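Long-range contact in translocator protein bipD (Burkholderia pseudomallei, PDB 3NFT), which is required for invasion of epithelial cells and survival inside host cells, and probably regulates secretion of the type III effectors BipB and BipC: residues A[140-151]-A[261-272]. Residues are numbered along the deposited sequence; the frame is centred on the assembly and turned at random.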
loop_
_atom_site.group_PDB
_atom_site.type_symbol
_atom_site.label_atom_id
_atom_site.label_comp_id
_atom_site.label_asym_id
_atom_site.label_seq_id
_atom_site.Cartn_x
_atom_site.Cartn_y
_atom_site.Cartn_z
ATOM N N TYR A 140 7.016 -13.663 11.915
ATOM C CA TYR A 140 8.335 -13.789 12.481
ATOM C C TYR A 140 8.308 -14.196 13.931
ATOM O O TYR A 140 9.168 -14.961 14.369
ATOM C CB TYR A 140 9.174 -12.517 12.289
ATOM C CG TYR A 140 10.249 -12.747 11.258
ATOM C CD1 TYR A 140 10.171 -12.220 9.991
ATOM C CD2 TYR A 140 11.326 -13.553 11.566
ATOM C CE1 TYR A 140 11.174 -12.464 9.065
ATOM C CE2 TYR A 140 12.311 -13.805 10.658
ATOM C CZ TYR A 140 12.232 -13.266 9.414
ATOM O OH TYR A 140 13.243 -13.582 8.548
ATOM N N ALA A 141 7.330 -13.700 14.674
ATOM C CA ALA A 141 7.169 -14.099 16.046
ATOM C C ALA A 141 6.923 -15.607 16.132
ATOM O O ALA A 141 7.484 -16.286 16.987
ATOM C CB ALA A 141 6.009 -13.317 16.707
ATOM N N THR A 142 6.047 -16.134 15.276
ATOM C CA THR A 142 5.721 -17.556 15.318
ATOM C C THR A 142 6.945 -18.386 14.940
ATOM O O THR A 142 7.262 -19.380 15.580
ATOM C CB THR A 142 4.584 -17.871 14.342
ATOM O OG1 THR A 142 3.435 -17.105 14.707
ATOM C CG2 THR A 142 4.257 -19.353 14.408
ATOM N N ILE A 143 7.643 -17.969 13.888
ATOM C CA ILE A 143 8.818 -18.703 13.431
ATOM C C ILE A 143 9.925 -18.668 14.476
ATOM O O ILE A 143 10.526 -19.687 14.803
ATOM C CB ILE A 143 9.359 -18.117 12.125
ATOM C CG1 ILE A 143 8.324 -18.257 11.014
ATOM C CG2 ILE A 143 10.691 -18.766 11.720
ATOM C CD1 ILE A 143 8.607 -17.386 9.833
ATOM N N VAL A 144 10.213 -17.474 15.000
ATOM C CA VAL A 144 11.263 -17.388 16.015
ATOM C C VAL A 144 10.918 -18.126 17.307
ATOM O O VAL A 144 11.793 -18.770 17.871
ATOM C CB VAL A 144 11.683 -15.934 16.251
ATOM C CG1 VAL A 144 12.641 -15.842 17.439
ATOM C CG2 VAL A 144 12.323 -15.410 14.972
ATOM N N GLU A 145 9.657 -18.067 17.754
ATOM C CA GLU A 145 9.192 -18.861 18.917
ATOM C C GLU A 145 9.450 -20.339 18.698
ATOM O O GLU A 145 10.009 -21.009 19.547
ATOM C CB GLU A 145 7.682 -18.686 19.153
ATOM C CG GLU A 145 6.958 -19.822 19.991
ATOM C CD GLU A 145 7.315 -19.814 21.448
ATOM O OE1 GLU A 145 6.861 -20.716 22.195
ATOM O OE2 GLU A 145 8.040 -18.890 21.859
ATOM N N GLY A 146 9.046 -20.835 17.543
ATOM C CA GLY A 146 9.186 -22.265 17.261
ATOM C C GLY A 146 10.630 -22.695 17.139
ATOM O O GLY A 146 11.056 -23.728 17.671
ATOM N N LEU A 147 11.412 -21.915 16.416
ATOM C CA LEU A 147 12.815 -22.253 16.263
ATOM C C LEU A 147 13.549 -22.163 17.605
ATOM O O LEU A 147 14.460 -22.936 17.860
ATOM C CB LEU A 147 13.472 -21.417 15.177
ATOM C CG LEU A 147 13.394 -22.003 13.749
ATOM C CD1 LEU A 147 14.290 -23.214 13.561
ATOM C CD2 LEU A 147 11.962 -22.381 13.339
ATOM N N THR A 148 13.154 -21.220 18.452
ATOM C CA THR A 148 13.805 -21.113 19.746
ATOM C C THR A 148 13.397 -22.276 20.651
ATOM O O THR A 148 14.196 -22.779 21.429
ATOM C CB THR A 148 13.538 -19.747 20.414
ATOM O OG1 THR A 148 13.983 -18.703 19.522
ATOM C CG2 THR A 148 14.269 -19.635 21.755
ATOM N N LYS A 149 12.142 -22.714 20.547
ATOM C CA LYS A 149 11.751 -23.918 21.259
ATOM C C LYS A 149 12.550 -25.143 20.825
ATOM O O LYS A 149 12.992 -25.959 21.649
ATOM C CB LYS A 149 10.256 -24.155 21.066
ATOM C CG LYS A 149 9.785 -25.415 21.697
ATOM C CD LYS A 149 9.843 -25.433 23.203
ATOM C CE LYS A 149 8.914 -26.539 23.731
ATOM N NZ LYS A 149 9.207 -26.915 25.119
ATOM N N TYR A 150 12.726 -25.297 19.519
ATOM C CA TYR A 150 13.607 -26.329 18.978
ATOM C C TYR A 150 15.013 -26.249 19.549
ATOM O O TYR A 150 15.581 -27.221 20.019
ATOM C CB TYR A 150 13.647 -26.203 17.474
ATOM C CG TYR A 150 14.835 -26.805 16.742
ATOM C CD1 TYR A 150 15.109 -28.176 16.776
ATOM C CD2 TYR A 150 15.644 -26.020 15.952
ATOM C CE1 TYR A 150 16.152 -28.705 16.068
ATOM C CE2 TYR A 150 16.706 -26.546 15.237
ATOM C CZ TYR A 150 16.962 -27.899 15.295
ATOM O OH TYR A 150 17.994 -28.427 14.561
ATOM N N PHE A 151 15.555 -25.032 19.507
ATOM C CA PHE A 151 16.923 -24.748 19.960
ATOM C C PHE A 151 17.049 -25.141 21.430
ATOM O O PHE A 151 18.015 -25.777 21.815
ATOM C CB PHE A 151 17.178 -23.259 19.720
ATOM C CG PHE A 151 18.619 -22.810 19.782
ATOM C CD1 PHE A 151 19.638 -23.500 19.149
ATOM C CD2 PHE A 151 18.914 -21.585 20.403
ATOM C CE1 PHE A 151 20.948 -23.019 19.143
ATOM C CE2 PHE A 151 20.205 -21.090 20.382
ATOM C CZ PHE A 151 21.221 -21.804 19.767
ATOM N N ILE A 261 23.655 -26.548 14.128
ATOM C CA ILE A 261 22.356 -26.104 14.646
ATOM C C ILE A 261 22.484 -24.693 15.222
ATOM O O ILE A 261 21.649 -23.853 14.929
ATOM C CB ILE A 261 21.776 -27.064 15.686
ATOM C CG1 ILE A 261 21.487 -28.435 15.043
ATOM C CG2 ILE A 261 20.508 -26.445 16.361
ATOM C CD1 ILE A 261 21.027 -29.482 16.083
ATOM N N GLN A 262 23.593 -24.410 15.924
ATOM C CA GLN A 262 23.791 -23.054 16.440
ATOM C C GLN A 262 23.867 -22.052 15.273
ATOM O O GLN A 262 23.303 -20.963 15.341
ATOM C CB GLN A 262 25.080 -22.936 17.256
ATOM C CG GLN A 262 25.248 -21.563 17.862
ATOM C CD GLN A 262 26.557 -21.343 18.617
ATOM O OE1 GLN A 262 27.174 -20.239 18.547
ATOM N NE2 GLN A 262 26.986 -22.345 19.361
ATOM N N ASN A 263 24.585 -22.415 14.210
ATOM C CA ASN A 263 24.681 -21.518 13.075
ATOM C C ASN A 263 23.335 -21.251 12.404
ATOM O O ASN A 263 23.046 -20.147 11.995
ATOM C CB ASN A 263 25.668 -22.029 12.034
ATOM C CG ASN A 263 25.944 -20.992 10.977
ATOM O OD1 ASN A 263 25.312 -20.979 9.930
ATOM N ND2 ASN A 263 26.827 -20.043 11.301
ATOM N N ASP A 264 22.497 -22.270 12.315
ATOM C CA ASP A 264 21.176 -22.109 11.732
ATOM C C ASP A 264 20.380 -21.081 12.513
ATOM O O ASP A 264 19.701 -20.229 11.935
ATOM C CB ASP A 264 20.403 -23.435 11.744
ATOM C CG ASP A 264 20.961 -24.476 10.806
ATOM O OD1 ASP A 264 21.639 -24.114 9.823
ATOM O OD2 ASP A 264 20.736 -25.673 11.090
ATOM N N VAL A 265 20.463 -21.183 13.834
ATOM C CA VAL A 265 19.701 -20.304 14.715
ATOM C C VAL A 265 20.303 -18.900 14.714
ATOM O O VAL A 265 19.556 -17.921 14.632
ATOM C CB VAL A 265 19.573 -20.877 16.104
ATOM C CG1 VAL A 265 18.900 -19.889 17.059
ATOM C CG2 VAL A 265 18.729 -22.172 16.032
ATOM N N GLN A 266 21.633 -18.794 14.753
ATOM C CA GLN A 266 22.277 -17.482 14.599
ATOM C C GLN A 266 21.818 -16.790 13.331
ATOM O O GLN A 266 21.518 -15.580 13.323
ATOM C CB GLN A 266 23.792 -17.635 14.570
ATOM C CG GLN A 266 24.569 -16.323 14.340
ATOM C CD GLN A 266 24.571 -15.394 15.542
ATOM O OE1 GLN A 266 24.353 -14.177 15.405
ATOM N NE2 GLN A 266 24.876 -15.930 16.702
ATOM N N THR A 267 21.809 -17.536 12.228
ATOM C CA THR A 267 21.366 -16.992 10.943
ATOM C C THR A 267 19.927 -16.488 11.014
ATOM O O THR A 267 19.599 -15.363 10.589
ATOM C CB THR A 267 21.544 -18.076 9.835
ATOM O OG1 THR A 267 22.937 -18.361 9.747
ATOM C CG2 THR A 267 20.987 -17.580 8.486
ATOM N N LEU A 268 19.040 -17.289 11.594
ATOM C CA LEU A 268 17.659 -16.876 11.662
ATOM C C LEU A 268 17.466 -15.672 12.622
ATOM O O LEU A 268 16.647 -14.787 12.374
ATOM C CB LEU A 268 16.786 -18.106 11.981
ATOM C CG LEU A 268 16.346 -18.912 10.718
ATOM C CD1 LEU A 268 17.289 -18.939 9.514
ATOM C CD2 LEU A 268 15.973 -20.372 11.057
ATOM N N VAL A 269 18.260 -15.604 13.686
ATOM C CA VAL A 269 18.180 -14.466 14.604
ATOM C C VAL A 269 18.646 -13.192 13.880
ATOM O O VAL A 269 18.125 -12.102 14.102
ATOM C CB VAL A 269 18.972 -14.741 15.894
ATOM C CG1 VAL A 269 19.170 -13.478 16.710
ATOM C CG2 VAL A 269 18.273 -15.799 16.735
ATOM N N GLU A 270 19.631 -13.311 13.015
ATOM C CA GLU A 270 20.055 -12.151 12.205
ATOM C C GLU A 270 18.948 -11.681 11.262
ATOM O O GLU A 270 18.745 -10.493 11.047
ATOM C CB GLU A 270 21.325 -12.499 11.434
ATOM C CG GLU A 270 22.554 -12.551 12.313
ATOM C CD GLU A 270 23.754 -13.203 11.666
ATOM O OE1 GLU A 270 23.693 -13.580 10.467
ATOM O OE2 GLU A 270 24.771 -13.348 12.379
ATOM N N LYS A 271 18.201 -12.625 10.690
ATOM C CA LYS A 271 17.112 -12.278 9.811
ATOM C C LYS A 271 15.974 -11.638 10.609
ATOM O O LYS A 271 15.349 -10.695 10.133
ATOM C CB LYS A 271 16.634 -13.516 9.062
ATOM C CG LYS A 271 17.672 -14.094 8.150
ATOM C CD LYS A 271 17.168 -15.368 7.552
ATOM C CE LYS A 271 18.128 -15.897 6.528
ATOM N NZ LYS A 271 17.772 -17.313 6.221
ATOM N N TYR A 272 15.726 -12.138 11.829
ATOM C CA TYR A 272 14.737 -11.561 12.725
ATOM C C TYR A 272 15.135 -10.107 13.077
ATOM O O TYR A 272 14.300 -9.218 13.094
ATOM C CB TYR A 272 14.645 -12.422 13.974
ATOM C CG TYR A 272 13.855 -11.829 15.091
ATOM C CD1 TYR A 272 12.476 -11.627 14.986
ATOM C CD2 TYR A 272 14.472 -11.461 16.281
ATOM C CE1 TYR A 272 11.751 -11.062 16.041
ATOM C CE2 TYR A 272 13.747 -10.918 17.331
ATOM C CZ TYR A 272 12.391 -10.727 17.214
ATOM O OH TYR A 272 11.671 -10.150 18.239
HETATM O O HOH W 1 18.683 -26.696 12.678
#
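Phe151 lays its ring against Val265 where helices 121-160 and 244-295, two long helices of this type III secretion tip-complex protein, each predicted to form coiled coil, run antiparallel through the middle of the chain. The short segments run 10.9 Å apart axis to axis, their directions 159° apart, a separation bridged by large side chains, four of them aromatic.

Apolar packing dominates. A CH-pi contact sets Val265 CG1 3.8 Å from the centroid of the Phe151 ring, over one face, while Val265 CG2 lies 3.5 Å from Phe151 CD1; a beta-branched residue suits the place because both methyls meet the ring. With CG of Phe151 trans to the backbone N (chi1 -165°), the ring reaches across to Val265, and Ile261 CG2 sits at its edge. Phe54 stacks on Phe151, tying in helix 41-56. Midway, Leu147 CG and Leu268 CD2 come within 4.1 Å. Farther along, Val144 CG2 packs 3.8 Å from Tyr272 CD1, and Tyr140 brings CD2 to the edge of the Tyr272 ring as the two side chains slide past each other in opposite directions.

Tyrosine suits positions 140 and 150 because its ring packs on apolar groups while its hydroxyl finds a polar partner. Tyr140 OH rests 3.4 Å from Lys271 CB, an apolar contact, and hydrogen-bonds Glu208 OE2; the extended lysine carries NZ on to Glu208 O, so Glu208 of helix 202-209 is bonded to both long helices. Tyr150 OH, 3.5 Å from Ile261 CG1, bonds a water at 2.6 Å, and this water donates to Asp264 OD2, which also pairs with Lys227 NZ.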